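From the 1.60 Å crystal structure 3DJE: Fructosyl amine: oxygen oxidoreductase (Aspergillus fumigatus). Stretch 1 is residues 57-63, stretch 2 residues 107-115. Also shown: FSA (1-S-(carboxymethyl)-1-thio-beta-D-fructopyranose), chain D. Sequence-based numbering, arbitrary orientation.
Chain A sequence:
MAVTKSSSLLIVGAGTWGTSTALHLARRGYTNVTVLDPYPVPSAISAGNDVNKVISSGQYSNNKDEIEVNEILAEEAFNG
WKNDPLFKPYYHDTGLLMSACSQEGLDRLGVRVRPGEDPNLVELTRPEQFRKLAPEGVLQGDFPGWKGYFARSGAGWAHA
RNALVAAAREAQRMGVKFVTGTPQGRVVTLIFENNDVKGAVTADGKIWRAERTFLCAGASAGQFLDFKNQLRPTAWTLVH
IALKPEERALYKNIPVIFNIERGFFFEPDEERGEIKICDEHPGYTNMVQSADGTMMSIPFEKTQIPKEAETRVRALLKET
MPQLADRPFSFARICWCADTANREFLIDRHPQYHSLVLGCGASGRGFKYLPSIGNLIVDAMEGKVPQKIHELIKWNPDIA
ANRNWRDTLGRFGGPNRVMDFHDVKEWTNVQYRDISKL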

# COMPACT_ATOMS: atom_id res chain seq x y z
N SER A 57 1.15 -10.87 -9.02
CA SER A 57 2.27 -11.64 -8.46
C SER A 57 3.68 -11.10 -8.80
O SER A 57 4.66 -11.83 -8.65
CB SER A 57 2.16 -13.10 -8.89
OG SER A 57 2.12 -13.19 -10.30
N GLY A 58 3.77 -9.84 -9.21
CA GLY A 58 5.05 -9.21 -9.57
C GLY A 58 6.16 -9.32 -8.52
O GLY A 58 5.88 -9.29 -7.32
N GLN A 59 7.40 -9.45 -8.99
CA GLN A 59 8.57 -9.54 -8.10
C GLN A 59 9.29 -8.20 -8.00
O GLN A 59 9.12 -7.34 -8.86
CB GLN A 59 9.54 -10.61 -8.60
CG GLN A 59 9.01 -12.05 -8.40
CD GLN A 59 8.97 -12.49 -6.94
OE1 GLN A 59 8.20 -13.38 -6.57
NE2 GLN A 59 9.79 -11.88 -6.11
N TYR A 60 10.10 -8.04 -6.95
CA TYR A 60 10.80 -6.77 -6.72
C TYR A 60 12.30 -6.95 -6.60
O TYR A 60 13.04 -5.99 -6.43
CB TYR A 60 10.20 -6.04 -5.50
CG TYR A 60 8.83 -5.52 -5.83
CD1 TYR A 60 8.67 -4.26 -6.39
CD2 TYR A 60 7.70 -6.33 -5.68
CE1 TYR A 60 7.42 -3.78 -6.74
CE2 TYR A 60 6.43 -5.86 -6.03
CZ TYR A 60 6.30 -4.59 -6.56
OH TYR A 60 5.07 -4.11 -6.91
N SER A 61 12.72 -8.21 -6.70
CA SER A 61 14.11 -8.61 -6.58
C SER A 61 14.42 -9.64 -7.64
O SER A 61 13.53 -10.35 -8.10
CB SER A 61 14.34 -9.24 -5.21
OG SER A 61 15.64 -9.77 -5.09
N ASN A 62 15.70 -9.74 -8.01
CA ASN A 62 16.18 -10.83 -8.87
C ASN A 62 16.95 -11.88 -8.07
O ASN A 62 17.50 -12.83 -8.63
CB ASN A 62 17.01 -10.30 -10.05
CG ASN A 62 18.26 -9.55 -9.60
OD1 ASN A 62 18.53 -9.40 -8.41
ND2 ASN A 62 19.03 -9.06 -10.57
N ASN A 63 16.97 -11.71 -6.75
CA ASN A 63 17.60 -12.70 -5.88
C ASN A 63 16.71 -13.89 -5.61
O ASN A 63 15.57 -13.75 -5.17
CB ASN A 63 18.06 -12.07 -4.57
CG ASN A 63 19.52 -11.74 -4.61
OD1 ASN A 63 19.95 -10.81 -5.31
ND2 ASN A 63 20.32 -12.53 -3.89
N ASP A 107 14.60 -3.17 -18.32
CA ASP A 107 15.35 -4.08 -17.47
C ASP A 107 14.58 -4.34 -16.19
O ASP A 107 14.39 -5.49 -15.78
CB ASP A 107 16.75 -3.53 -17.16
CG ASP A 107 17.67 -3.50 -18.38
OD1 ASP A 107 17.32 -4.11 -19.42
OD2 ASP A 107 18.74 -2.84 -18.30
N ARG A 108 14.10 -3.26 -15.56
CA ARG A 108 13.32 -3.39 -14.33
C ARG A 108 12.03 -4.19 -14.59
O ARG A 108 11.65 -5.04 -13.79
CB ARG A 108 12.99 -2.01 -13.75
CG ARG A 108 12.12 -2.02 -12.48
CD ARG A 108 12.82 -2.68 -11.30
NE ARG A 108 12.07 -2.46 -10.07
CZ ARG A 108 12.23 -3.16 -8.94
NH1 ARG A 108 13.13 -4.14 -8.88
NH2 ARG A 108 11.49 -2.88 -7.88
N LEU A 109 11.40 -3.91 -15.72
CA LEU A 109 10.19 -4.64 -16.11
C LEU A 109 10.44 -6.16 -16.19
O LEU A 109 9.60 -6.96 -15.76
CB LEU A 109 9.67 -4.11 -17.45
CG LEU A 109 8.29 -4.62 -17.85
CD1 LEU A 109 7.20 -4.08 -16.91
CD2 LEU A 109 7.96 -4.26 -19.29
N GLY A 110 11.60 -6.55 -16.72
CA GLY A 110 11.96 -7.97 -16.77
C GLY A 110 12.02 -8.62 -15.40
O GLY A 110 11.58 -9.76 -15.23
N VAL A 111 12.56 -7.89 -14.43
CA VAL A 111 12.67 -8.39 -13.05
C VAL A 111 11.28 -8.52 -12.44
O VAL A 111 10.98 -9.50 -11.76
CB VAL A 111 13.53 -7.46 -12.15
CG1 VAL A 111 13.44 -7.89 -10.70
CG2 VAL A 111 14.98 -7.47 -12.61
N ARG A 112 10.45 -7.52 -12.70
CA ARG A 112 9.11 -7.48 -12.11
C ARG A 112 8.18 -8.54 -12.68
O ARG A 112 7.49 -9.25 -11.93
CB ARG A 112 8.53 -6.07 -12.26
CG ARG A 112 9.30 -5.06 -11.39
CD ARG A 112 8.63 -3.69 -11.24
NE ARG A 112 7.26 -3.77 -10.72
CZ ARG A 112 6.50 -2.71 -10.45
NH1 ARG A 112 7.00 -1.48 -10.61
NH2 ARG A 112 5.26 -2.86 -10.01
N VAL A 113 8.19 -8.68 -14.01
CA VAL A 113 7.24 -9.51 -14.73
C VAL A 113 7.73 -10.95 -14.96
O VAL A 113 6.91 -11.88 -15.03
CB VAL A 113 6.86 -8.83 -16.09
CG1 VAL A 113 5.96 -9.73 -16.96
CG2 VAL A 113 6.16 -7.51 -15.84
N ARG A 114 9.05 -11.14 -15.05
CA ARG A 114 9.65 -12.46 -15.35
C ARG A 114 8.94 -13.14 -16.53
O ARG A 114 8.36 -14.23 -16.37
CB ARG A 114 9.65 -13.37 -14.12
CG ARG A 114 10.48 -12.82 -12.97
CD ARG A 114 10.61 -13.84 -11.87
NE ARG A 114 9.32 -14.13 -11.25
CZ ARG A 114 9.08 -15.19 -10.49
NH1 ARG A 114 10.03 -16.09 -10.28
NH2 ARG A 114 7.88 -15.37 -9.97
N PRO A 115 8.97 -12.50 -17.71
CA PRO A 115 8.15 -12.97 -18.83
C PRO A 115 8.53 -14.37 -19.33
O PRO A 115 7.67 -15.08 -19.88
CB PRO A 115 8.40 -11.92 -19.92
CG PRO A 115 9.72 -11.31 -19.58
CD PRO A 115 9.77 -11.31 -18.08
OAB FSA D . 2.11 -3.66 -5.86
CAL FSA D . 1.63 -3.35 -6.97
OAA FSA D . 1.37 -4.21 -7.85
CAH FSA D . 1.36 -1.90 -7.32
SAK FSA D . 1.94 -0.79 -6.08
C1 FSA D . 1.50 0.69 -6.96
C2 FSA D . 2.30 1.89 -6.45
O2 FSA D . 1.64 3.11 -6.81
C3 FSA D . 3.72 1.90 -7.04
O3 FSA D . 3.66 2.10 -8.46
C4 FSA D . 4.62 2.94 -6.36
O4 FSA D . 5.97 2.77 -6.81
C5 FSA D . 4.60 2.80 -4.83
O5 FSA D . 5.27 1.61 -4.41
C6 FSA D . 3.15 2.81 -4.34
O6 FSA D . 2.42 1.77 -5.01
O HOH W 1 6.28 -6.16 -9.66
O HOH W 2 12.50 -11.42 -10.47

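Q59, R112 and Y60 cover the most surface where the irregular segment 57-63 lies against the last turns of the helix in the second stretch. Near its C-terminal end a helix leaves carbonyls without partners in the next turn, and Q59 uses one: its N donates to R112 O at 2.9 Å, nearly linear. The return contact is weaker in kind, a CA-H...O approach of R112 CA to Q59 O at 3.3 Å, and water 1 reinforces it by donating to Q59 O while accepting from R112 NE. Q59 itself is buried; its aliphatic CG lies over one face of the R114 guanidinium, 3.5 Å from NE, a flat surface that methylene groups pack against well.

Y60 points its CA-to-CB bond away, yet its ring comes back to the helix. CE1 sits over one face of the R112 guanidinium, while R108 NH2 meets the ring at its edge, 3.5 Å from CD1. The long R108 side chain also lets NH1 donate to Y60 O at 3.1 Å. At the far end of the ring, Y60 OH lies 3.2 Å from OAB of the bound FSA.

V111, one residue before R112 in the helix, offers compact methyls: its CG1 packs 3.6 Å from S61 O, and water 2 bridges S61 O to V111 O.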